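Local coordinates for protein putative glutathionylspermidine synthase (Methylobacillus flagellatus, PDB 3N6X) that probably acts as an ATP-dependent ligase of the ATP-grasp type, possibly a glutathionylspermidine synthase, at residues V344-L349 against I404-L409; L365-V370 against G377-P382. One frame throughout, in Å; residues are numbered along the deposited sequence.

Interaction 1: V344-L349 against I404-L409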
loop_
_atom_site.group_PDB
_atom_site.type_symbol
_atom_site.label_atom_id
_atom_site.label_comp_id
_atom_site.label_asym_id
_atom_site.label_seq_id
_atom_site.Cartn_x
_atom_site.Cartn_y
_atom_site.Cartn_z
ATOM N N VAL A 344 12.530 -9.062 -1.712
ATOM C CA VAL A 344 13.831 -8.444 -1.926
ATOM C C VAL A 344 14.718 -8.912 -0.754
ATOM O O VAL A 344 14.248 -8.871 0.382
ATOM C CB VAL A 344 13.700 -6.883 -1.963
ATOM C CG1 VAL A 344 15.066 -6.206 -2.081
ATOM C CG2 VAL A 344 12.787 -6.441 -3.093
ATOM N N PRO A 345 15.979 -9.396 -0.981
ATOM C CA PRO A 345 16.833 -9.755 0.173
ATOM C C PRO A 345 16.946 -8.555 1.110
ATOM O O PRO A 345 17.183 -7.430 0.648
ATOM C CB PRO A 345 18.174 -10.123 -0.475
ATOM C CG PRO A 345 17.830 -10.460 -1.893
ATOM C CD PRO A 345 16.708 -9.549 -2.255
ATOM N N THR A 346 16.569 -8.749 2.375
ATOM C CA THR A 346 16.505 -7.638 3.318
ATOM C C THR A 346 17.283 -7.932 4.563
ATOM O O THR A 346 17.119 -8.994 5.162
ATOM C CB THR A 346 15.041 -7.260 3.617
ATOM O OG1 THR A 346 14.343 -7.146 2.390
ATOM C CG2 THR A 346 14.917 -5.942 4.385
ATOM N N TYR A 347 18.136 -6.989 4.958
ATOM C CA TYR A 347 18.955 -7.105 6.159
ATOM C C TYR A 347 18.292 -6.355 7.283
ATOM O O TYR A 347 17.860 -5.232 7.076
ATOM C CB TYR A 347 20.358 -6.524 5.898
ATOM C CG TYR A 347 21.106 -7.229 4.787
ATOM C CD1 TYR A 347 21.856 -8.374 5.043
ATOM C CD2 TYR A 347 21.076 -6.746 3.481
ATOM C CE1 TYR A 347 22.579 -9.006 4.033
ATOM C CE2 TYR A 347 21.782 -7.379 2.459
ATOM C CZ TYR A 347 22.512 -8.525 2.735
ATOM O OH TYR A 347 23.159 -9.200 1.724
ATOM N N GLN A 348 18.171 -6.972 8.464
ATOM C CA GLN A 348 17.605 -6.284 9.636
ATOM C C GLN A 348 18.761 -5.884 10.550
ATOM O O GLN A 348 19.381 -6.748 11.168
ATOM C CB GLN A 348 16.588 -7.172 10.385
ATOM C CG GLN A 348 15.285 -7.445 9.603
ATOM C CD GLN A 348 15.492 -8.499 8.534
ATOM O OE1 GLN A 348 16.023 -9.588 8.795
ATOM N NE2 GLN A 348 15.171 -8.159 7.288
ATOM N N LEU A 349 19.091 -4.576 10.585
ATOM C CA LEU A 349 20.239 -4.056 11.352
ATOM C C LEU A 349 20.106 -4.235 12.857
ATOM O O LEU A 349 21.081 -4.070 13.576
ATOM C CB LEU A 349 20.580 -2.601 10.959
ATOM C CG LEU A 349 21.331 -2.442 9.623
ATOM C CD1 LEU A 349 20.419 -2.691 8.428
ATOM C CD2 LEU A 349 21.926 -1.098 9.506
ATOM N N ILE A 404 16.872 -1.070 8.184
ATOM C CA ILE A 404 16.880 -2.245 7.336
ATOM C C ILE A 404 17.694 -1.864 6.130
ATOM O O ILE A 404 17.863 -0.670 5.866
ATOM C CB ILE A 404 15.455 -2.770 6.944
ATOM C CG1 ILE A 404 14.616 -1.708 6.221
ATOM C CG2 ILE A 404 14.718 -3.376 8.128
ATOM C CD1 ILE A 404 14.439 -1.997 4.759
ATOM N N ALA A 405 18.232 -2.842 5.417
ATOM C CA ALA A 405 19.006 -2.557 4.209
ATOM C C ALA A 405 18.696 -3.566 3.134
ATOM O O ALA A 405 18.372 -4.706 3.438
ATOM C CB ALA A 405 20.505 -2.545 4.516
ATOM N N GLN A 406 18.745 -3.138 1.877
ATOM C CA GLN A 406 18.480 -4.007 0.740
ATOM C C GLN A 406 19.523 -3.737 -0.334
ATOM O O GLN A 406 20.076 -2.636 -0.383
ATOM C CB GLN A 406 17.068 -3.732 0.179
ATOM C CG GLN A 406 15.923 -4.207 1.086
ATOM C CD GLN A 406 14.589 -3.628 0.685
ATOM O OE1 GLN A 406 14.504 -2.561 0.069
ATOM N NE2 GLN A 406 13.510 -4.290 1.086
ATOM N N PRO A 407 19.802 -4.701 -1.236
ATOM C CA PRO A 407 20.711 -4.396 -2.348
ATOM C C PRO A 407 20.099 -3.323 -3.255
ATOM O O PRO A 407 18.874 -3.222 -3.326
ATOM C CB PRO A 407 20.844 -5.736 -3.071
ATOM C CG PRO A 407 19.591 -6.470 -2.742
ATOM C CD PRO A 407 19.226 -6.057 -1.358
ATOM N N THR A 408 20.938 -2.477 -3.887
ATOM C CA THR A 408 20.439 -1.429 -4.794
ATOM C C THR A 408 19.905 -2.087 -6.062
ATOM O O THR A 408 20.660 -2.740 -6.787
ATOM C CB THR A 408 21.518 -0.347 -5.055
ATOM O OG1 THR A 408 21.970 0.169 -3.797
ATOM C CG2 THR A 408 20.997 0.807 -5.924
ATOM N N LEU A 409 18.581 -2.012 -6.259
ATOM C CA LEU A 409 17.901 -2.678 -7.368
ATOM C C LEU A 409 17.860 -1.806 -8.607
ATOM O O LEU A 409 17.743 -0.579 -8.494
ATOM C CB LEU A 409 16.462 -3.063 -6.962
ATOM C CG LEU A 409 16.302 -4.092 -5.840
ATOM C CD1 LEU A 409 14.886 -4.088 -5.311
ATOM C CD2 LEU A 409 16.677 -5.486 -6.308
#

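Interaction 2: L365-V370 against G377-P382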
loop_
_atom_site.group_PDB
_atom_site.type_symbol
_atom_site.label_atom_id
_atom_site.label_comp_id
_atom_site.label_asym_id
_atom_site.label_seq_id
_atom_site.Cartn_x
_atom_site.Cartn_y
_atom_site.Cartn_z
ATOM N N LEU A 365 24.695 -0.822 -0.910
ATOM C CA LEU A 365 23.344 -1.081 -0.423
ATOM C C LEU A 365 22.498 0.155 -0.281
ATOM O O LEU A 365 23.003 1.279 -0.367
ATOM C CB LEU A 365 23.405 -1.823 0.937
ATOM C CG LEU A 365 24.211 -3.115 0.978
ATOM C CD1 LEU A 365 24.498 -3.521 2.403
ATOM C CD2 LEU A 365 23.503 -4.236 0.232
ATOM N N VAL A 366 21.191 -0.060 -0.021
ATOM C CA VAL A 366 20.210 0.980 0.254
ATOM C C VAL A 366 19.755 0.774 1.685
ATOM O O VAL A 366 19.264 -0.304 2.023
ATOM C CB VAL A 366 19.005 0.922 -0.739
ATOM C CG1 VAL A 366 17.881 1.859 -0.294
ATOM C CG2 VAL A 366 19.450 1.250 -2.158
ATOM N N VAL A 367 19.945 1.777 2.537
ATOM C CA VAL A 367 19.564 1.661 3.946
ATOM C C VAL A 367 18.407 2.580 4.233
ATOM O O VAL A 367 18.408 3.712 3.773
ATOM C CB VAL A 367 20.768 1.897 4.909
ATOM C CG1 VAL A 367 20.400 1.551 6.345
ATOM C CG2 VAL A 367 21.990 1.105 4.458
ATOM N N LYS A 368 17.379 2.075 4.930
ATOM C CA LYS A 368 16.178 2.849 5.238
ATOM C C LYS A 368 15.846 2.717 6.697
ATOM O O LYS A 368 16.033 1.643 7.266
ATOM C CB LYS A 368 14.961 2.333 4.429
ATOM C CG LYS A 368 15.191 2.030 2.958
ATOM C CD LYS A 368 14.074 1.122 2.444
ATOM C CE LYS A 368 14.159 0.880 0.965
ATOM N NZ LYS A 368 13.120 -0.079 0.513
ATOM N N GLU A 369 15.240 3.760 7.288
ATOM C CA GLU A 369 14.757 3.651 8.657
ATOM C C GLU A 369 13.359 3.050 8.689
ATOM O O GLU A 369 12.601 3.205 7.734
ATOM C CB GLU A 369 14.834 4.981 9.438
ATOM C CG GLU A 369 14.752 6.240 8.599
ATOM C CD GLU A 369 14.876 7.527 9.395
ATOM O OE1 GLU A 369 15.903 7.702 10.090
ATOM O OE2 GLU A 369 13.966 8.381 9.284
ATOM N N VAL A 370 13.046 2.302 9.749
ATOM C CA VAL A 370 11.763 1.626 9.893
ATOM C C VAL A 370 10.643 2.644 10.209
ATOM O O VAL A 370 9.791 2.888 9.354
ATOM C CB VAL A 370 11.851 0.471 10.932
ATOM C CG1 VAL A 370 10.472 -0.128 11.217
ATOM C CG2 VAL A 370 12.824 -0.610 10.463
ATOM N N GLY A 377 14.685 9.233 6.624
ATOM C CA GLY A 377 16.089 8.971 6.331
ATOM C C GLY A 377 16.299 7.783 5.412
ATOM O O GLY A 377 15.607 6.765 5.540
HETATM N N MSE A 378 17.251 7.907 4.462
HETATM C CA MSE A 378 17.560 6.865 3.482
HETATM C C MSE A 378 18.917 7.125 2.835
HETATM O O MSE A 378 19.175 8.242 2.369
HETATM C CB MSE A 378 16.453 6.783 2.404
HETATM C CG MSE A 378 16.851 5.967 1.170
HETATM SE SE MSE A 378 15.342 5.545 0.013
HETATM C CE MSE A 378 16.294 5.087 -1.594
ATOM N N LEU A 379 19.769 6.093 2.767
ATOM C CA LEU A 379 21.074 6.219 2.134
ATOM C C LEU A 379 21.178 5.347 0.893
ATOM O O LEU A 379 20.905 4.153 0.961
ATOM C CB LEU A 379 22.209 5.879 3.125
ATOM C CG LEU A 379 23.610 5.694 2.506
ATOM C CD1 LEU A 379 24.397 6.993 2.523
ATOM C CD2 LEU A 379 24.368 4.602 3.195
ATOM N N VAL A 380 21.615 5.935 -0.230
ATOM C CA VAL A 380 21.869 5.190 -1.449
ATOM C C VAL A 380 23.381 5.044 -1.586
ATOM O O VAL A 380 24.061 5.956 -2.055
ATOM C CB VAL A 380 21.205 5.830 -2.707
ATOM C CG1 VAL A 380 21.443 4.973 -3.950
ATOM C CG2 VAL A 380 19.714 6.049 -2.486
ATOM N N GLY A 381 23.891 3.925 -1.077
ATOM C CA GLY A 381 25.311 3.591 -1.066
ATOM C C GLY A 381 26.077 3.921 -2.334
ATOM O O GLY A 381 27.100 4.607 -2.261
ATOM N N PRO A 382 25.617 3.464 -3.534
ATOM C CA PRO A 382 26.376 3.764 -4.767
ATOM C C PRO A 382 26.342 5.244 -5.179
ATOM O O PRO A 382 27.194 5.681 -5.955
ATOM C CB PRO A 382 25.721 2.857 -5.823
ATOM C CG PRO A 382 24.891 1.868 -5.040
ATOM C CD PRO A 382 24.457 2.599 -3.824
#

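Interaction 1: V344-L349 against I404-L409
Tyr347 and Ala405 form a hydrogen-bonded antiparallel pair at the edge of a four-stranded sheet. Tyr347 N donates to Ala405 O at 2.8 Å in a straight bond, and Ala405 N returns one to Tyr347 O at 2.9 Å. The same carbonyl of Ala405 lies at the edge of the Tyr347 ring, near its plane.

A second set of polar contacts runs through side chains. Thr346 and Gln406 lie side by side, and Gln406 NE2 reaches Thr346 OG1 at 3.2 Å, with the hydroxyl oxygen close to the plane of the amide. Thr346 OG1, set beside its own backbone N (chi1 -48°), donates in turn to Val344 O at 2.6 Å from above the carbonyl plane. At its other end the amide gives OE1 to Lys368 of the next strand.

Apolar contacts flank these bonds. Val344 meets Leu409 tip to tip, CG2 to CD1 at 3.9 Å, while its side chain crosses that of Gln406 at about a right angle, CG1 lying 3.8 Å from CD. Leu349 CD1 sits 3.9 Å from Ala405 CB, on the face covered by helix 352-360.

With just two backbone bonds joining these segments, the Gln406-Thr346-Val344 relay prolongs the hydrogen bonding past the paired residues. Its central hydroxyl both accepts and donates, which should hold the rotation of Thr346 and, together with Lys368, the orientation of the buried Gln406 amide.

Interaction 2: L365-V370 against G377-P382
Val367 and Leu379 pair at the middle of a beta hairpin whose strands, 365-369 and 378-380, run antiparallel at 176° with their axes 4.8 Å apart. Val367 N binds Leu379 O at 3.0 Å, and Leu379 N binds Val367 O at 2.9 Å. Flanking these bonds, the alpha carbons also approach carbonyls: Val366 CA comes to 3.3 Å from Leu379 O, and Met378 CA stands equally close to Val367 O.

The regular part of the contact runs from the Val367-Leu379 pair to the Leu365 end, where Gly381 N donates to Leu365 O, 2.9 Å away, as the chain leaves the strand for a 3-10 turn. The face bearing Val367 and Leu379 is buried: Phe392 of helix 386-398 touches both side chains, which themselves meet loosely, CG2 to CD2, at 4.4 Å. On the other face the selenomethionine Met378 has CG anti to the backbone N (chi1 166°). Its extended chain runs diagonally across the neighbouring strand, where CE ends 3.8 Å from Val366 CG1.

Toward the loop the pairing slackens. The bond from Glu369 N to Gly377 O is stretched to 3.5 Å and weak, and Gly377 N gives a weak hydrogen bond to Glu369 OE2 at the exposed edge. Lys368, though on the same face as Met378, leads its amine away to Gln406.

The contact thus grades from regular bonds between buried valine and leucine backbones to weak polar links at the mouth of a glycine-rich loop, much of it not modelled. This is consistent with the mobile loop of ATP-grasp enzymes, which in relatives closes over the nucleotide phosphates.

Following the chain from its N terminus, residues 344-349 come first and lead into helix 352-360. Strand 365-369 follows and turns back through a short loop onto 378-380, so that interaction 2 closes a hairpin. Helix 386-398 then carries the chain to strand 403-407, where interaction 1 closes the much longer loop that contains the whole hairpin; the two contacts nest without crossing. Strand 403-407 lies between 347-348 and 365-369, and the backbone bond from Val366 N to Gln406 O joins the two contacts. Together with the pairing of 403-407 and 365-369 they make up one four-stranded antiparallel sheet, with helices 352-360 and 386-398 packed on it, as in the small ATP-grasp subdomain.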